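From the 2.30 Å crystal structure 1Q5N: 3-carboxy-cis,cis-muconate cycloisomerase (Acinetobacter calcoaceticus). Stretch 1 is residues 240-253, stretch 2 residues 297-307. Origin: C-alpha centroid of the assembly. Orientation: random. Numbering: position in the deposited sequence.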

# COMPACT_ATOMS: atom_id res chain seq x y z
N ILE A 240 -4.31 13.87 -9.95
CA ILE A 240 -4.92 14.72 -8.94
C ILE A 240 -4.64 14.11 -7.54
O ILE A 240 -4.24 14.82 -6.61
CB ILE A 240 -6.44 14.84 -9.17
CG1 ILE A 240 -6.71 15.69 -10.42
CG2 ILE A 240 -7.14 15.56 -7.97
CD1 ILE A 240 -8.19 15.57 -10.88
N ALA A 241 -4.84 12.79 -7.38
CA ALA A 241 -4.59 12.12 -6.09
C ALA A 241 -3.11 12.27 -5.69
O ALA A 241 -2.82 12.52 -4.53
CB ALA A 241 -4.97 10.58 -6.13
N SER A 242 -2.20 12.14 -6.65
CA SER A 242 -0.78 12.23 -6.33
C SER A 242 -0.36 13.58 -5.71
O SER A 242 0.51 13.64 -4.85
CB SER A 242 0.10 11.92 -7.57
OG SER A 242 0.03 12.97 -8.52
N VAL A 243 -0.98 14.66 -6.15
CA VAL A 243 -0.67 15.98 -5.64
C VAL A 243 -1.28 16.15 -4.22
O VAL A 243 -0.64 16.70 -3.33
CB VAL A 243 -1.19 17.03 -6.66
CG1 VAL A 243 -1.16 18.45 -6.07
CG2 VAL A 243 -0.28 16.98 -7.90
N LEU A 244 -2.49 15.63 -4.01
CA LEU A 244 -3.12 15.69 -2.70
C LEU A 244 -2.24 14.85 -1.75
O LEU A 244 -2.03 15.23 -0.62
CB LEU A 244 -4.55 15.13 -2.75
CG LEU A 244 -5.44 15.98 -3.68
CD1 LEU A 244 -6.81 15.25 -3.81
CD2 LEU A 244 -5.58 17.47 -3.17
N GLY A 245 -1.72 13.73 -2.24
CA GLY A 245 -0.86 12.89 -1.44
C GLY A 245 0.39 13.64 -0.96
O GLY A 245 0.79 13.49 0.19
N ILE A 246 1.01 14.46 -1.82
CA ILE A 246 2.19 15.19 -1.43
C ILE A 246 1.84 16.25 -0.39
O ILE A 246 2.58 16.46 0.58
CB ILE A 246 2.85 15.86 -2.64
CG1 ILE A 246 3.52 14.79 -3.52
CG2 ILE A 246 3.86 16.91 -2.19
CD1 ILE A 246 3.88 15.35 -4.90
N ILE A 247 0.69 16.90 -0.56
CA ILE A 247 0.29 17.92 0.40
C ILE A 247 0.08 17.26 1.76
O ILE A 247 0.48 17.81 2.79
CB ILE A 247 -1.03 18.65 -0.05
CG1 ILE A 247 -0.72 19.49 -1.30
CG2 ILE A 247 -1.63 19.46 1.13
CD1 ILE A 247 -1.98 19.92 -2.10
N THR A 248 -0.56 16.10 1.78
CA THR A 248 -0.79 15.46 3.07
C THR A 248 0.54 15.07 3.68
O THR A 248 0.71 15.21 4.89
CB THR A 248 -1.69 14.24 2.94
OG1 THR A 248 -2.99 14.70 2.58
CG2 THR A 248 -1.78 13.45 4.27
N GLY A 249 1.48 14.59 2.85
CA GLY A 249 2.79 14.26 3.39
C GLY A 249 3.49 15.51 4.00
O GLY A 249 4.15 15.39 5.03
N ASN A 250 3.36 16.69 3.37
CA ASN A 250 4.00 17.90 3.92
C ASN A 250 3.44 18.26 5.31
O ASN A 250 4.21 18.61 6.22
CB ASN A 250 3.80 19.16 3.03
CG ASN A 250 4.57 19.10 1.71
OD1 ASN A 250 5.75 18.71 1.68
ND2 ASN A 250 3.92 19.50 0.63
N VAL A 251 2.12 18.19 5.51
CA VAL A 251 1.62 18.60 6.83
C VAL A 251 1.81 17.46 7.85
O VAL A 251 1.86 17.70 9.07
CB VAL A 251 0.13 19.12 6.77
CG1 VAL A 251 0.07 20.34 5.82
CG2 VAL A 251 -0.83 18.03 6.29
N GLY A 252 1.95 16.24 7.33
CA GLY A 252 2.22 15.08 8.18
C GLY A 252 3.60 15.34 8.81
O GLY A 252 3.79 15.17 10.00
N LYS A 253 4.56 15.78 8.00
CA LYS A 253 5.90 16.05 8.51
C LYS A 253 5.87 17.17 9.57
O LYS A 253 6.58 17.09 10.58
CB LYS A 253 6.85 16.42 7.33
CG LYS A 253 8.32 16.67 7.76
CD LYS A 253 8.58 18.14 8.19
CE LYS A 253 10.08 18.39 8.43
NZ LYS A 253 10.67 17.54 9.52
N ALA A 297 -2.92 10.63 11.40
CA ALA A 297 -3.77 9.54 10.92
C ALA A 297 -3.95 9.70 9.37
O ALA A 297 -3.92 8.74 8.62
CB ALA A 297 -5.12 9.56 11.62
N ALA A 298 -4.13 10.92 8.89
CA ALA A 298 -4.29 11.13 7.46
C ALA A 298 -2.95 10.80 6.76
O ALA A 298 -2.94 10.26 5.65
CB ALA A 298 -4.72 12.57 7.20
N ALA A 299 -1.83 11.06 7.43
CA ALA A 299 -0.53 10.78 6.80
C ALA A 299 -0.19 9.27 6.75
O ALA A 299 0.83 8.87 6.17
CB ALA A 299 0.57 11.54 7.52
N ASN A 300 -1.00 8.46 7.42
CA ASN A 300 -0.92 6.98 7.43
C ASN A 300 -1.91 6.47 6.32
O ASN A 300 -1.55 5.68 5.44
CB ASN A 300 -1.39 6.46 8.83
CG ASN A 300 -1.82 4.97 8.83
OD1 ASN A 300 -1.32 4.19 9.66
ND2 ASN A 300 -2.76 4.58 7.97
N ARG A 301 -3.14 6.99 6.34
CA ARG A 301 -4.20 6.58 5.45
C ARG A 301 -4.02 6.98 3.94
O ARG A 301 -4.27 6.17 3.02
CB ARG A 301 -5.49 7.13 6.06
CG ARG A 301 -6.81 6.49 5.63
CD ARG A 301 -7.01 5.02 6.10
NE ARG A 301 -8.20 4.40 5.46
CZ ARG A 301 -9.40 5.00 5.35
NH1 ARG A 301 -9.60 6.23 5.81
NH2 ARG A 301 -10.46 4.36 4.82
N VAL A 302 -3.55 8.22 3.68
CA VAL A 302 -3.39 8.66 2.31
C VAL A 302 -2.38 7.81 1.53
O VAL A 302 -2.66 7.44 0.38
CB VAL A 302 -3.09 10.22 2.24
CG1 VAL A 302 -2.73 10.64 0.83
CG2 VAL A 302 -4.39 10.96 2.60
N PRO A 303 -1.21 7.47 2.13
CA PRO A 303 -0.25 6.62 1.39
C PRO A 303 -0.88 5.27 1.01
O PRO A 303 -0.61 4.74 -0.10
CB PRO A 303 0.91 6.43 2.37
CG PRO A 303 0.93 7.81 3.10
CD PRO A 303 -0.59 8.00 3.37
N ALA A 304 -1.71 4.72 1.92
CA ALA A 304 -2.40 3.45 1.62
C ALA A 304 -3.40 3.66 0.49
O ALA A 304 -3.46 2.86 -0.40
CB ALA A 304 -3.13 2.90 2.88
N LEU A 305 -4.18 4.75 0.53
CA LEU A 305 -5.14 5.01 -0.54
C LEU A 305 -4.41 5.24 -1.91
O LEU A 305 -5.00 4.93 -2.99
CB LEU A 305 -6.00 6.22 -0.20
CG LEU A 305 -6.91 5.96 1.01
CD1 LEU A 305 -7.48 7.29 1.47
CD2 LEU A 305 -8.05 4.99 0.65
N MET A 306 -3.16 5.73 -1.86
CA MET A 306 -2.39 5.95 -3.08
C MET A 306 -2.15 4.60 -3.76
O MET A 306 -2.20 4.52 -5.00
CB MET A 306 -1.02 6.59 -2.79
CG MET A 306 -0.99 8.10 -2.57
SD MET A 306 -1.71 9.03 -3.95
CE MET A 306 -2.94 9.63 -3.09
N SER A 307 -1.85 3.56 -2.97
CA SER A 307 -1.61 2.24 -3.53
C SER A 307 -2.85 1.85 -4.35
O SER A 307 -2.76 1.42 -5.50
CB SER A 307 -1.35 1.23 -2.41
OG SER A 307 -1.86 -0.05 -2.73

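Residues 240-253 and 297-307 are segments of two longer helices that run roughly antiparallel, with 152° between their N-to-C directions and axes 8.9 Å apart at closest approach. The CA atoms of Ala-241 and Met-306 lie 7.2 Å apart, those of Gly-245 and Val-302 6.2 Å, and those of Gly-252 and Ala-299 5.3 Å, so the backbones draw together toward the C-terminal end of the first stretch. Within that stretch the i to i+4 hydrogen bonds are unbroken, for example Gly-245 N to Ala-241 O at 2.8 Å. The second helix is kinked: Pro-303 has no amide hydrogen to give, and Asn-300 N bonds to Ala-297 O (3.2 Å), one residue short of the usual i to i+4 partner. No hydrogen bond crosses between the stretches; they meet through van der Waals contact, burying 311 Å² in all.

At one end, Met-306 leaves its helix sideways, but its end comes nearer the first helix. With chi1 and chi2 both m, its CE settles 3.8 Å from Ala-241 CB, an apolar contact, and 3.2 Å from Ala-241 O, while its SD lies 4.1 Å from Ser-242 CA. That carbonyl oxygen already accepts the helical bond from Gly-245 N.

Gly-245 offers bare backbone to the second helix. Its CA packs 3.7 Å from Val-302 CG1 and 4.2 Å from Met-306 CE; a CB here would point toward the partner helix and lie a tight 3.3 Å from Met-306 CE. Val-302, chi1 t, points toward the first helix and also reaches the next turn, where its CG2 is 4.0 Å from Thr-248 CG2.

Thr-248 has the largest area covered by the other stretch, 63 Å². Its CG2 lies 3.7 Å from Ala-298 O and 3.9 Å from Ala-299 CA, so the methyl packs against the backbone of both alanines, with Ala-298 CB 4.2 Å and Ala-299 CB 4.4 Å from Thr-248 CG2. At chi1 m, Thr-248 OG1 donates a weak hydrogen bond to Leu-244 O (3.4 Å). Both branches of Thr-248 touch Val-302: OG1 and CG2 each lie 4.0 Å from Val-302 CG2.

The closest CA pairing depends on the absence of a side chain. Gly-252 CA rests 4.0 Å from Ala-299 CB, and a CB on the glycine would fall 2.8 Å from that same methyl, a clash. Glycine facing alanine therefore permits the close backbone approach at this end.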